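Local coordinates for protein A-adding tRNA nucleotidyltransferase (Aquifex aeolicus, PDB 4WBY) that adds the terminal adenosine to the 3' CC end of tRNA, using ATP and magnesium, to complete the CCA terminus, at residues D163-L168 / G204-E209; L197-P202 / L232-E237; E7-I12 / G83-E88; R14-I19 / I127-E132. One frame throughout, in Å; residues are numbered along the deposited sequence.

The chain is the C-terminal, nucleotidyltransferase portion of a longer protein, and the four contacts fall into two pairs. Contacts 1 and 2 lie in the helical region after the head, their centres 9 Å apart, and touch directly: Pro164 CG sits 3.5 Å from Leu197 O. Contact 1 holds ATP-binding residues; contact 2 packs behind them, Ile235 against Leu168. Contacts 3 and 4 both press helix 7-22 onto the head-domain sheet, with centres 13 Å apart. In contact 3 the side chains of Leu85 and Asp45, an inferred magnesium ligand, are about 7 Å apart. Contacts 1 and 3 are 30 Å apart between centres and do not touch.

Contact 1 of 4, residues D163-L168 / G204-E209; sequences DPVRIL and GRLINE
Asp163 and Arg205 meet tip to tip in a two-pronged salt bridge. Arg205 NH1 gives a hydrogen bond to Asp163 OD1 at 2.9 Å, and NH2 another to OD2, also at 2.9 Å. The grip is not flat, since carboxylate and guanidinium planes are turned 37° apart: NH2 uses the syn lone pair of OD2, while NH1 comes to OD1 from above the carboxylate plane. From the opposite face OD1 takes a capping bond from Val165 N, 3.3 Å away, which ties the salt bridge to the helix start. Chi1 (-172°) puts Asp163 CG anti to the backbone N, and the short acid takes Val165 N as well as both arginine nitrogens. Val165 CG2 lies over one face of the guanidinium, 3.5 Å from Arg205 NH1, as a compact branched side chain can.

Asp163 and Arg166, with Glu162 before them, match the EDxxR motif of class II tRNA nucleotidyltransferases, whose aspartate and arginine read the incoming base in relatives. Residues 163-168 and Arg205 belong to the ATP site, which holds no ATP in this crystal; the two-pronged bond is consistent with Arg205 orienting the Asp163 carboxylate.

Val165 CG2 packs against Leu206 CD2 at 3.8 Å, and Leu168 CD1 meets the same methyl, the two leucine side chains crossing at about a right angle. Leu168 CB touches Glu209 CG at 3.5 Å, the glutamate's aliphatic stem filling an apolar place. A water donates to Leu168 O at 2.8 Å and to Glu209 OE2 at 2.7 Å. The same OE2 is salt-bridged to Arg172, another ATP-binding residue of helix 165-177.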
loop_
_atom_site.group_PDB
_atom_site.type_symbol
_atom_site.label_atom_id
_atom_site.label_comp_id
_atom_site.label_asym_id
_atom_site.label_seq_id
_atom_site.Cartn_x
_atom_site.Cartn_y
_atom_site.Cartn_z
ATOM N N ASP A 163 -12.733 1.396 16.620
ATOM C CA ASP A 163 -11.434 1.570 15.977
ATOM C C ASP A 163 -11.559 2.464 14.753
ATOM O O ASP A 163 -11.778 1.973 13.636
ATOM C CB ASP A 163 -10.827 0.221 15.581
ATOM C CG ASP A 163 -9.398 0.361 15.087
ATOM O OD1 ASP A 163 -8.876 1.504 15.081
ATOM O OD2 ASP A 163 -8.790 -0.664 14.712
ATOM N N PRO A 164 -11.413 3.781 14.955
ATOM C CA PRO A 164 -11.604 4.718 13.841
ATOM C C PRO A 164 -10.606 4.554 12.694
ATOM O O PRO A 164 -10.885 5.047 11.609
ATOM C CB PRO A 164 -11.452 6.093 14.509
ATOM C CG PRO A 164 -11.825 5.869 15.944
ATOM C CD PRO A 164 -11.345 4.467 16.261
ATOM N N VAL A 165 -9.482 3.866 12.901
ATOM C CA VAL A 165 -8.588 3.585 11.781
ATOM C C VAL A 165 -9.309 2.776 10.702
ATOM O O VAL A 165 -8.967 2.852 9.519
ATOM C CB VAL A 165 -7.326 2.846 12.240
ATOM C CG1 VAL A 165 -6.341 2.714 11.088
ATOM C CG2 VAL A 165 -6.684 3.608 13.387
ATOM N N ARG A 166 -10.334 2.030 11.096
ATOM C CA ARG A 166 -11.116 1.277 10.115
ATOM C C ARG A 166 -11.829 2.169 9.108
ATOM O O ARG A 166 -12.200 1.700 8.041
ATOM C CB ARG A 166 -12.139 0.381 10.814
ATOM C CG ARG A 166 -11.505 -0.754 11.586
ATOM C CD ARG A 166 -12.561 -1.516 12.355
ATOM N NE ARG A 166 -11.981 -2.609 13.114
ATOM C CZ ARG A 166 -12.487 -3.068 14.259
ATOM N NH1 ARG A 166 -13.581 -2.520 14.791
ATOM N NH2 ARG A 166 -11.884 -4.059 14.884
ATOM N N ILE A 167 -12.043 3.436 9.456
ATOM C CA ILE A 167 -12.586 4.400 8.498
ATOM C C ILE A 167 -11.690 4.461 7.259
ATOM O O ILE A 167 -12.160 4.363 6.120
ATOM C CB ILE A 167 -12.707 5.808 9.120
ATOM C CG1 ILE A 167 -13.743 5.810 10.256
ATOM C CG2 ILE A 167 -13.030 6.871 8.058
ATOM C CD1 ILE A 167 -13.664 7.047 11.144
ATOM N N LEU A 168 -10.392 4.635 7.484
ATOM C CA LEU A 168 -9.446 4.672 6.374
ATOM C C LEU A 168 -9.333 3.306 5.697
ATOM O O LEU A 168 -9.259 3.229 4.466
ATOM C CB LEU A 168 -8.063 5.153 6.846
ATOM C CG LEU A 168 -7.957 6.580 7.390
ATOM C CD1 LEU A 168 -6.502 6.900 7.701
ATOM C CD2 LEU A 168 -8.545 7.610 6.436
ATOM N N GLY A 204 -0.288 7.277 15.239
ATOM C CA GLY A 204 0.618 6.348 14.589
ATOM C C GLY A 204 -0.107 5.332 13.733
ATOM O O GLY A 204 0.354 4.979 12.651
ATOM N N ARG A 205 -1.256 4.869 14.209
ATOM C CA ARG A 205 -2.017 3.872 13.470
ATOM C C ARG A 205 -2.683 4.476 12.231
ATOM O O ARG A 205 -2.783 3.813 11.197
ATOM C CB ARG A 205 -3.041 3.203 14.388
ATOM C CG ARG A 205 -2.363 2.354 15.451
ATOM C CD ARG A 205 -3.336 1.520 16.259
ATOM N NE ARG A 205 -4.049 0.550 15.436
ATOM C CZ ARG A 205 -5.373 0.509 15.312
ATOM N NH1 ARG A 205 -6.130 1.371 15.978
ATOM N NH2 ARG A 205 -5.941 -0.403 14.539
ATOM N N LEU A 206 -3.118 5.732 12.318
ATOM C CA LEU A 206 -3.640 6.419 11.132
ATOM C C LEU A 206 -2.555 6.578 10.073
ATOM O O LEU A 206 -2.780 6.323 8.891
ATOM C CB LEU A 206 -4.207 7.794 11.488
ATOM C CG LEU A 206 -5.464 7.825 12.349
ATOM C CD1 LEU A 206 -5.906 9.263 12.603
ATOM C CD2 LEU A 206 -6.580 7.021 11.686
ATOM N N ILE A 207 -1.374 7.009 10.507
ATOM C CA ILE A 207 -0.254 7.213 9.598
ATOM C C ILE A 207 0.128 5.888 8.928
ATOM O O ILE A 207 0.358 5.840 7.713
ATOM C CB ILE A 207 0.969 7.820 10.333
ATOM C CG1 ILE A 207 0.865 9.354 10.434
ATOM C CG2 ILE A 207 2.274 7.500 9.599
ATOM C CD1 ILE A 207 -0.447 9.903 10.899
ATOM N N ASN A 208 0.157 4.808 9.708
ATOM C CA ASN A 208 0.491 3.502 9.150
ATOM C C ASN A 208 -0.499 3.087 8.075
ATOM O O ASN A 208 -0.126 2.478 7.076
ATOM C CB ASN A 208 0.545 2.430 10.244
ATOM C CG ASN A 208 1.764 2.558 11.126
ATOM O OD1 ASN A 208 2.753 3.192 10.754
ATOM N ND2 ASN A 208 1.706 1.942 12.304
ATOM N N GLU A 209 -1.767 3.429 8.269
ATOM C CA GLU A 209 -2.781 3.046 7.297
ATOM C C GLU A 209 -2.643 3.877 6.015
ATOM O O GLU A 209 -2.824 3.353 4.911
ATOM C CB GLU A 209 -4.181 3.172 7.915
ATOM C CG GLU A 209 -5.335 2.988 6.948
ATOM C CD GLU A 209 -5.296 1.687 6.160
ATOM O OE1 GLU A 209 -4.766 0.662 6.647
ATOM O OE2 GLU A 209 -5.812 1.691 5.033
HETATM O O HOH W 1 -6.644 3.854 3.650
#

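Contact 2 of 4, residues L197-P202 / L232-E237; sequences LLKEAP and LEEIIE
Lys199 and Glu234 bring their CA atoms within 4.9 Å where two turns meet. Leu198 to Ala201 form a type I beta turn, and Leu232 O accepts from both Ile235 N and Ile236 N, so each backbone curls much like a helix around the meeting point. Both are interhelical loops of the helical region that follows the head: one joins helix 183-194 to helix 203-214, with Pro202 as the N-cap of the second, and the other joins helix 219-228 to helix 243-262. Lys199 CA also makes a CA-H...O contact with Glu234 O, 3.6 Å long.

Leu198 suits the inner side: chi1 (-173°) sets CG anti to the backbone N, and chi2 turns the branch. Leu198 CD2 lies 3.9 Å from Glu234 CB and 4.4 Å from Ile235 CD1. Ile235 also packs on Leu168 of helix 165-177, and its backbone O is bonded to Arg203.

Lys199, on the exposed side, crosses Glu234 at about a right angle. Its long chain, bent at chi3 and chi4, carries NZ over the backbone to a weak hydrogen bond with Glu234 O at 3.4 Å. The charges are close without forming a salt bridge, NZ being 4.1 Å from Glu234 OE1. Water links the carboxylate to the opposite backbone instead: one molecule accepts from Lys199 N at 3.2 Å and donates to Glu234 OE1 at 2.7 Å.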
loop_
_atom_site.group_PDB
_atom_site.type_symbol
_atom_site.label_atom_id
_atom_site.label_comp_id
_atom_site.label_asym_id
_atom_site.label_seq_id
_atom_site.Cartn_x
_atom_site.Cartn_y
_atom_site.Cartn_z
ATOM N N LEU A 197 -14.328 11.423 15.640
ATOM C CA LEU A 197 -13.655 10.228 16.134
ATOM C C LEU A 197 -12.355 9.944 15.395
ATOM O O LEU A 197 -11.440 9.333 15.939
ATOM C CB LEU A 197 -14.592 9.021 16.050
ATOM C CG LEU A 197 -15.927 9.220 16.773
ATOM C CD1 LEU A 197 -16.731 7.937 16.751
ATOM C CD2 LEU A 197 -15.707 9.715 18.202
ATOM N N LEU A 198 -12.269 10.392 14.154
ATOM C CA LEU A 198 -11.080 10.156 13.377
ATOM C C LEU A 198 -9.979 11.080 13.867
ATOM O O LEU A 198 -8.827 10.672 14.040
ATOM C CB LEU A 198 -11.377 10.380 11.895
ATOM C CG LEU A 198 -10.324 10.038 10.861
ATOM C CD1 LEU A 198 -9.931 8.583 10.964
ATOM C CD2 LEU A 198 -10.837 10.399 9.469
ATOM N N LYS A 199 -10.352 12.331 14.120
ATOM C CA LYS A 199 -9.388 13.336 14.540
ATOM C C LYS A 199 -8.711 12.934 15.853
ATOM O O LYS A 199 -7.550 13.264 16.088
ATOM C CB LYS A 199 -10.072 14.699 14.684
ATOM C CG LYS A 199 -9.155 15.819 15.131
ATOM C CD LYS A 199 -9.884 17.150 15.110
ATOM C CE LYS A 199 -10.246 17.549 13.690
ATOM N NZ LYS A 199 -9.028 17.710 12.845
ATOM N N GLU A 200 -9.429 12.183 16.679
ATOM C CA GLU A 200 -8.957 11.805 18.010
ATOM C C GLU A 200 -8.315 10.414 18.092
ATOM O O GLU A 200 -7.865 10.006 19.160
ATOM C CB GLU A 200 -10.125 11.879 19.003
ATOM C CG GLU A 200 -10.646 13.287 19.202
ATOM C CD GLU A 200 -11.935 13.327 19.986
ATOM O OE1 GLU A 200 -12.200 12.379 20.759
ATOM O OE2 GLU A 200 -12.685 14.312 19.828
ATOM N N ALA A 201 -8.279 9.692 16.976
ATOM C CA ALA A 201 -7.733 8.330 16.926
ATOM C C ALA A 201 -6.203 8.313 17.084
ATOM O O ALA A 201 -5.558 9.318 16.809
ATOM C CB ALA A 201 -8.132 7.670 15.617
ATOM N N PRO A 202 -5.626 7.172 17.524
ATOM C CA PRO A 202 -4.166 7.056 17.675
ATOM C C PRO A 202 -3.425 7.425 16.400
ATOM O O PRO A 202 -3.593 6.778 15.370
ATOM C CB PRO A 202 -3.957 5.576 18.002
ATOM C CG PRO A 202 -5.230 5.145 18.612
ATOM C CD PRO A 202 -6.313 5.934 17.936
ATOM N N LEU A 232 -8.990 13.410 5.127
ATOM C CA LEU A 232 -7.650 13.996 5.272
ATOM C C LEU A 232 -7.691 15.301 6.064
ATOM O O LEU A 232 -6.733 15.651 6.756
ATOM C CB LEU A 232 -6.998 14.243 3.912
ATOM C CG LEU A 232 -6.565 12.986 3.160
ATOM C CD1 LEU A 232 -6.082 13.343 1.760
ATOM C CD2 LEU A 232 -5.487 12.230 3.938
ATOM N N GLU A 233 -8.821 15.999 5.983
ATOM C CA GLU A 233 -9.027 17.232 6.735
ATOM C C GLU A 233 -8.994 16.996 8.246
ATOM O O GLU A 233 -8.732 17.920 9.020
ATOM C CB GLU A 233 -10.358 17.878 6.330
ATOM C CG GLU A 233 -10.404 18.354 4.872
ATOM C CD GLU A 233 -10.914 17.304 3.881
ATOM O OE1 GLU A 233 -10.779 16.078 4.133
ATOM O OE2 GLU A 233 -11.459 17.720 2.834
ATOM N N GLU A 234 -9.251 15.754 8.655
ATOM C CA GLU A 234 -9.242 15.370 10.062
ATOM C C GLU A 234 -7.863 14.968 10.553
ATOM O O GLU A 234 -7.658 14.796 11.757
ATOM C CB GLU A 234 -10.199 14.197 10.304
ATOM C CG GLU A 234 -11.631 14.476 9.918
ATOM C CD GLU A 234 -12.210 15.596 10.726
ATOM O OE1 GLU A 234 -12.361 15.411 11.957
ATOM O OE2 GLU A 234 -12.491 16.666 10.138
ATOM N N ILE A 235 -6.936 14.779 9.620
ATOM C CA ILE A 235 -5.643 14.181 9.938
ATOM C C ILE A 235 -4.471 15.125 9.687
ATOM O O ILE A 235 -3.585 15.270 10.528
ATOM C CB ILE A 235 -5.432 12.889 9.128
ATOM C CG1 ILE A 235 -6.562 11.900 9.419
ATOM C CG2 ILE A 235 -4.081 12.256 9.464
ATOM C CD1 ILE A 235 -6.521 10.665 8.547
ATOM N N ILE A 236 -4.460 15.763 8.526
ATOM C CA ILE A 236 -3.352 16.641 8.175
ATOM C C ILE A 236 -3.731 18.083 8.471
ATOM O O ILE A 236 -4.580 18.659 7.796
ATOM C CB ILE A 236 -2.950 16.478 6.693
ATOM C CG1 ILE A 236 -2.633 15.009 6.396
ATOM C CG2 ILE A 236 -1.756 17.375 6.350
ATOM C CD1 ILE A 236 -2.381 14.717 4.931
ATOM N N GLU A 237 -3.107 18.650 9.502
ATOM C CA GLU A 237 -3.391 20.019 9.906
ATOM C C GLU A 237 -3.188 20.983 8.742
ATOM O O GLU A 237 -2.133 20.992 8.110
ATOM C CB GLU A 237 -2.504 20.422 11.086
ATOM C CG GLU A 237 -3.277 20.919 12.291
ATOM C CD GLU A 237 -4.170 22.095 11.960
ATOM O OE1 GLU A 237 -5.376 22.039 12.285
ATOM O OE2 GLU A 237 -3.665 23.078 11.376
HETATM O O HOH W 2 -6.639 12.398 13.001
HETATM O O HOH W 3 -13.210 12.933 12.749
HETATM O O HOH W 4 -5.801 14.870 13.619
#

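Contact 3 of 4, residues E7-I12 / G83-E88; sequences ENIEEI and GKLKLE. With SO4 (sulfate ion), chain F.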
loop_
_atom_site.group_PDB
_atom_site.type_symbol
_atom_site.label_atom_id
_atom_site.label_comp_id
_atom_site.label_asym_id
_atom_site.label_seq_id
_atom_site.Cartn_x
_atom_site.Cartn_y
_atom_site.Cartn_z
ATOM N N GLU A 7 -2.961 -25.075 -4.851
ATOM C CA GLU A 7 -1.966 -26.136 -4.926
ATOM C C GLU A 7 -0.681 -25.784 -4.183
ATOM O O GLU A 7 -0.038 -26.668 -3.628
ATOM C CB GLU A 7 -1.652 -26.470 -6.390
ATOM C CG GLU A 7 -2.723 -27.316 -7.057
ATOM C CD GLU A 7 -2.291 -27.869 -8.407
ATOM O OE1 GLU A 7 -3.177 -28.151 -9.239
ATOM O OE2 GLU A 7 -1.072 -28.029 -8.633
ATOM N N ASN A 8 -0.302 -24.505 -4.155
ATOM C CA ASN A 8 0.964 -24.163 -3.510
ATOM C C ASN A 8 0.887 -24.178 -1.980
ATOM O O ASN A 8 1.914 -24.176 -1.316
ATOM C CB ASN A 8 1.477 -22.802 -4.000
ATOM C CG ASN A 8 0.623 -21.651 -3.528
ATOM O OD1 ASN A 8 -0.602 -21.719 -3.579
ATOM N ND2 ASN A 8 1.268 -20.575 -3.072
ATOM N N ILE A 9 -0.330 -24.222 -1.434
ATOM C CA ILE A 9 -0.568 -24.216 0.012
ATOM C C ILE A 9 -1.057 -25.582 0.518
ATOM O O ILE A 9 -0.999 -25.867 1.705
ATOM C CB ILE A 9 -1.623 -23.133 0.374
ATOM C CG1 ILE A 9 -1.131 -21.750 -0.050
ATOM C CG2 ILE A 9 -1.967 -23.113 1.863
ATOM C CD1 ILE A 9 -2.178 -20.707 0.147
ATOM N N GLU A 10 -1.512 -26.430 -0.399
ATOM C CA GLU A 10 -2.181 -27.683 -0.051
ATOM C C GLU A 10 -1.373 -28.591 0.882
ATOM O O GLU A 10 -1.900 -29.066 1.889
ATOM C CB GLU A 10 -2.544 -28.430 -1.342
ATOM C CG GLU A 10 -2.847 -29.915 -1.179
ATOM C CD GLU A 10 -4.238 -30.204 -0.627
ATOM O OE1 GLU A 10 -4.976 -29.253 -0.291
ATOM O OE2 GLU A 10 -4.594 -31.404 -0.532
ATOM N N GLU A 11 -0.101 -28.830 0.579
ATOM C CA GLU A 11 0.687 -29.749 1.408
ATOM C C GLU A 11 0.792 -29.270 2.853
ATOM O O GLU A 11 0.586 -30.044 3.793
ATOM C CB GLU A 11 2.089 -29.948 0.826
ATOM C CG GLU A 11 2.130 -30.773 -0.444
ATOM C CD GLU A 11 3.541 -31.200 -0.825
ATOM O OE1 GLU A 11 4.489 -30.889 -0.071
ATOM O OE2 GLU A 11 3.701 -31.846 -1.882
ATOM N N ILE A 12 1.084 -27.989 3.039
ATOM C CA ILE A 12 1.200 -27.438 4.382
ATOM C C ILE A 12 -0.166 -27.373 5.072
ATOM O O ILE A 12 -0.275 -27.678 6.258
ATOM C CB ILE A 12 1.867 -26.039 4.354
ATOM C CG1 ILE A 12 3.349 -26.170 3.995
ATOM C CG2 ILE A 12 1.725 -25.331 5.703
ATOM C CD1 ILE A 12 4.155 -27.016 4.977
ATOM N N GLY A 83 10.077 -22.869 2.427
ATOM C CA GLY A 83 10.251 -22.561 1.018
ATOM C C GLY A 83 9.792 -21.133 0.767
ATOM O O GLY A 83 10.208 -20.213 1.464
ATOM N N LYS A 84 8.906 -20.949 -0.207
ATOM C CA LYS A 84 8.410 -19.618 -0.548
ATOM C C LYS A 84 7.226 -19.166 0.312
ATOM O O LYS A 84 6.760 -18.026 0.193
ATOM C CB LYS A 84 8.011 -19.583 -2.026
ATOM C CG LYS A 84 9.175 -19.779 -2.980
ATOM C CD LYS A 84 10.094 -18.573 -2.961
ATOM C CE LYS A 84 11.255 -18.741 -3.931
ATOM N NZ LYS A 84 12.096 -17.516 -3.996
ATOM N N LEU A 85 6.730 -20.053 1.168
ATOM C CA LEU A 85 5.559 -19.754 2.000
ATOM C C LEU A 85 5.906 -19.081 3.322
ATOM O O LEU A 85 6.631 -19.646 4.139
ATOM C CB LEU A 85 4.788 -21.031 2.309
ATOM C CG LEU A 85 4.041 -21.679 1.157
ATOM C CD1 LEU A 85 3.536 -23.042 1.614
ATOM C CD2 LEU A 85 2.886 -20.793 0.722
ATOM N N LYS A 86 5.361 -17.895 3.547
ATOM C CA LYS A 86 5.490 -17.234 4.841
ATOM C C LYS A 86 4.243 -17.531 5.650
ATOM O O LYS A 86 3.130 -17.201 5.225
ATOM C CB LYS A 86 5.686 -15.724 4.679
ATOM C CG LYS A 86 7.006 -15.380 4.014
ATOM C CD LYS A 86 7.177 -13.876 3.854
ATOM C CE LYS A 86 7.230 -13.183 5.206
ATOM N NZ LYS A 86 7.516 -11.726 5.082
ATOM N N LEU A 87 4.433 -18.162 6.804
ATOM C CA LEU A 87 3.328 -18.628 7.624
ATOM C C LEU A 87 3.225 -17.879 8.947
ATOM O O LEU A 87 4.227 -17.628 9.625
ATOM C CB LEU A 87 3.475 -20.128 7.900
ATOM C CG LEU A 87 3.711 -21.017 6.680
ATOM C CD1 LEU A 87 4.004 -22.436 7.139
ATOM C CD2 LEU A 87 2.527 -20.980 5.714
ATOM N N GLU A 88 2.000 -17.534 9.318
ATOM C CA GLU A 88 1.718 -17.001 10.640
ATOM C C GLU A 88 0.694 -17.894 11.319
ATOM O O GLU A 88 -0.286 -18.298 10.691
ATOM C CB GLU A 88 1.189 -15.571 10.564
ATOM C CG GLU A 88 0.682 -15.070 11.903
ATOM C CD GLU A 88 -0.043 -13.751 11.796
ATOM O OE1 GLU A 88 0.620 -12.744 11.475
ATOM O OE2 GLU A 88 -1.275 -13.720 12.032
HETATM S S SO4 F . -4.428 -23.236 -7.636
HETATM O O1 SO4 F . -5.308 -22.388 -6.824
HETATM O O2 SO4 F . -4.897 -23.238 -9.022
HETATM O O3 SO4 F . -3.066 -22.702 -7.577
HETATM O O4 SO4 F . -4.443 -24.602 -7.130
#
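One residue ahead of Asn8, which touches Leu85, the backbone Glu7 N at the start of the helix donates to sulfate O4 at 2.8 Å. The ion probably comes from the crystallisation liquor; an anion suits a helix start, where peptide N-H groups point outward.

Across the contact the joining is apolar. Leu85 CD1 lies 3.5 Å from Asn8 O and 3.9 Å from Ile12 CG1, so one methyl touches residues 8 and 12, one helical turn apart. Ile12 and Leu85 slide past each other in opposite directions. The two branches of Ile12 share the work: with CG2 anti to the backbone N, that methyl goes to Leu87 CD1 at 4.0 Å, while CG1 serves Leu85. Ile9 CG1 reaches Leu85 CD2 at 4.2 Å. Asn8 points toward the strand; its ND2 comes to 4.1 Å from Leu85 CD2 and is bonded to Val43 O.

Leu85 and Leu87 face the helix, alternating with Lys86 and Glu88 on the other face, an amphipathic pattern. The axes of 7-12 (helix 7-22) and 85-88 (strand 85-91) cross at -51°, 10.6 Å apart; Val46 of strand 45-51, Ile82 of strand 77-82 and Leu61 of helix 54-65 close round Leu87.

Contact 4 of 4, residues R14-I19 / I127-E132; sequences REVGQI and ISVNLE
Leu131 extends over Gly17 and Gln18 from the loop after strand 126-128. From its CB, the first torsion puts CG anti to the carbonyl carbon (chi1 -64°), where CG lies 4.2 Å from Gly17 O. Beyond it, CD2 rests 4.0 Å from Gln18 CG, and the two side chains cross at about a right angle. The contact uses the aliphatic stem of the glutamine, a fitting partner for a leucine on an exposed rim; Leu131 also touches Lys21 one turn further along the helix.

Closer in, the backbones nearly meet. Gly17 CA approaches Val129 O to 3.2 Å in a CA-H...O contact. Glycine suits the place because a beta carbon here would point straight at that carbonyl. Beside it Val129 CG2 packs on Val16 CG1 at 4.0 Å, two branched side chains filling the buried side.

This joins helix 7-22 to the loop of the beta-hairpin formed by strands 126-128 and 137-138, at one end of the head-domain sheet of the nucleotidyltransferase fold. Val16 also reaches Ala27, and Val129 reaches Ile29, both of the neighbouring strand 26-30.

The loop has its own internal brace. Ser128 OG accepts from Asn130 N at 3.0 Å, an ST turn, and from Asn130 ND2, with OG lying 23° out of the asparagine's amide plane; OG is bonded to Asp133 as well. Asn130 OD1 is taken by the backbone N of Ala27, so the asparagine ties loop to strand. A water donates to both Arg14 O and Val129 O, each at 2.9 Å, joining two carbonyls that cannot bond directly.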
loop_
_atom_site.group_PDB
_atom_site.type_symbol
_atom_site.label_atom_id
_atom_site.label_comp_id
_atom_site.label_asym_id
_atom_site.label_seq_id
_atom_site.Cartn_x
_atom_site.Cartn_y
_atom_site.Cartn_z
ATOM N N ARG A 14 -2.743 -29.371 4.673
ATOM C CA ARG A 14 -3.044 -30.732 5.112
ATOM C C ARG A 14 -2.278 -31.072 6.385
ATOM O O ARG A 14 -2.843 -31.612 7.345
ATOM C CB ARG A 14 -2.692 -31.750 4.019
ATOM C CG ARG A 14 -3.588 -31.716 2.793
ATOM C CD ARG A 14 -4.941 -32.367 3.047
ATOM N NE ARG A 14 -5.736 -32.359 1.825
ATOM C CZ ARG A 14 -6.961 -32.862 1.725
ATOM N NH1 ARG A 14 -7.533 -33.424 2.779
ATOM N NH2 ARG A 14 -7.614 -32.800 0.573
ATOM N N GLU A 15 -0.983 -30.762 6.384
ATOM C CA GLU A 15 -0.124 -31.098 7.511
ATOM C C GLU A 15 -0.521 -30.335 8.772
ATOM O O GLU A 15 -0.499 -30.891 9.869
ATOM C CB GLU A 15 1.336 -30.820 7.167
ATOM C CG GLU A 15 2.297 -31.288 8.248
ATOM C CD GLU A 15 3.742 -31.197 7.824
ATOM O OE1 GLU A 15 4.016 -30.539 6.801
ATOM O OE2 GLU A 15 4.597 -31.762 8.528
ATOM N N VAL A 16 -0.873 -29.059 8.627
ATOM C CA VAL A 16 -1.317 -28.289 9.782
ATOM C C VAL A 16 -2.558 -28.934 10.429
ATOM O O VAL A 16 -2.628 -29.046 11.651
ATOM C CB VAL A 16 -1.596 -26.826 9.394
ATOM C CG1 VAL A 16 -2.391 -26.102 10.479
ATOM C CG2 VAL A 16 -0.285 -26.116 9.146
ATOM N N GLY A 17 -3.513 -29.390 9.618
ATOM C CA GLY A 17 -4.681 -30.080 10.149
ATOM C C GLY A 17 -4.329 -31.385 10.852
ATOM O O GLY A 17 -4.945 -31.747 11.863
ATOM N N GLN A 18 -3.351 -32.111 10.310
ATOM C CA GLN A 18 -2.912 -33.365 10.918
ATOM C C GLN A 18 -2.273 -33.107 12.277
ATOM O O GLN A 18 -2.588 -33.780 13.266
ATOM C CB GLN A 18 -1.939 -34.087 9.991
ATOM C CG GLN A 18 -2.578 -34.586 8.695
ATOM C CD GLN A 18 -1.555 -34.843 7.587
ATOM O OE1 GLN A 18 -0.360 -34.619 7.759
ATOM N NE2 GLN A 18 -2.037 -35.296 6.434
ATOM N N ILE A 19 -1.375 -32.131 12.334
ATOM C CA ILE A 19 -0.722 -31.796 13.590
ATOM C C ILE A 19 -1.751 -31.281 14.594
ATOM O O ILE A 19 -1.701 -31.635 15.770
ATOM C CB ILE A 19 0.392 -30.745 13.381
ATOM C CG1 ILE A 19 1.507 -31.328 12.506
ATOM C CG2 ILE A 19 0.977 -30.294 14.709
ATOM C CD1 ILE A 19 2.521 -30.302 12.065
ATOM N N ILE A 127 -11.047 -20.842 6.242
ATOM C CA ILE A 127 -11.093 -22.139 5.590
ATOM C C ILE A 127 -10.618 -23.183 6.581
ATOM O O ILE A 127 -9.499 -23.092 7.093
ATOM C CB ILE A 127 -10.205 -22.187 4.325
ATOM C CG1 ILE A 127 -10.653 -21.122 3.321
ATOM C CG2 ILE A 127 -10.253 -23.580 3.691
ATOM C CD1 ILE A 127 -9.621 -20.811 2.247
ATOM N N SER A 128 -11.455 -24.176 6.863
ATOM C CA SER A 128 -11.021 -25.256 7.738
ATOM C C SER A 128 -9.929 -26.088 7.074
ATOM O O SER A 128 -10.062 -26.476 5.918
ATOM C CB SER A 128 -12.188 -26.173 8.101
ATOM O OG SER A 128 -11.704 -27.256 8.878
ATOM N N VAL A 129 -8.860 -26.385 7.807
ATOM C CA VAL A 129 -7.899 -27.355 7.313
ATOM C C VAL A 129 -7.959 -28.605 8.183
ATOM O O VAL A 129 -7.066 -29.450 8.161
ATOM C CB VAL A 129 -6.466 -26.773 7.251
ATOM C CG1 VAL A 129 -6.444 -25.600 6.262
ATOM C CG2 VAL A 129 -5.950 -26.366 8.637
ATOM N N ASN A 130 -9.042 -28.733 8.937
ATOM C CA ASN A 130 -9.184 -29.867 9.837
ATOM C C ASN A 130 -9.600 -31.139 9.125
ATOM O O ASN A 130 -10.114 -31.097 8.011
ATOM C CB ASN A 130 -10.162 -29.508 10.949
ATOM C CG ASN A 130 -9.686 -28.316 11.721
ATOM O OD1 ASN A 130 -8.691 -28.403 12.445
ATOM N ND2 ASN A 130 -10.346 -27.168 11.525
ATOM N N LEU A 131 -9.351 -32.273 9.775
ATOM C CA LEU A 131 -9.458 -33.557 9.099
ATOM C C LEU A 131 -10.862 -33.872 8.613
ATOM O O LEU A 131 -11.024 -34.473 7.559
ATOM C CB LEU A 131 -8.988 -34.696 10.012
ATOM C CG LEU A 131 -7.514 -34.680 10.422
ATOM C CD1 LEU A 131 -7.202 -35.896 11.279
ATOM C CD2 LEU A 131 -6.595 -34.640 9.201
ATOM N N GLU A 132 -11.878 -33.467 9.369
ATOM C CA GLU A 132 -13.222 -33.967 9.075
ATOM C C GLU A 132 -14.009 -33.069 8.124
ATOM O O GLU A 132 -15.033 -33.491 7.584
ATOM C CB GLU A 132 -14.009 -34.171 10.369
ATOM C CG GLU A 132 -14.809 -32.975 10.830
ATOM C CD GLU A 132 -13.964 -31.915 11.504
ATOM O OE1 GLU A 132 -12.756 -32.158 11.737
ATOM O OE2 GLU A 132 -14.519 -30.830 11.799
HETATM O O HOH W 5 -5.696 -31.777 7.228
HETATM O O HOH W 6 -7.648 -31.309 12.317
#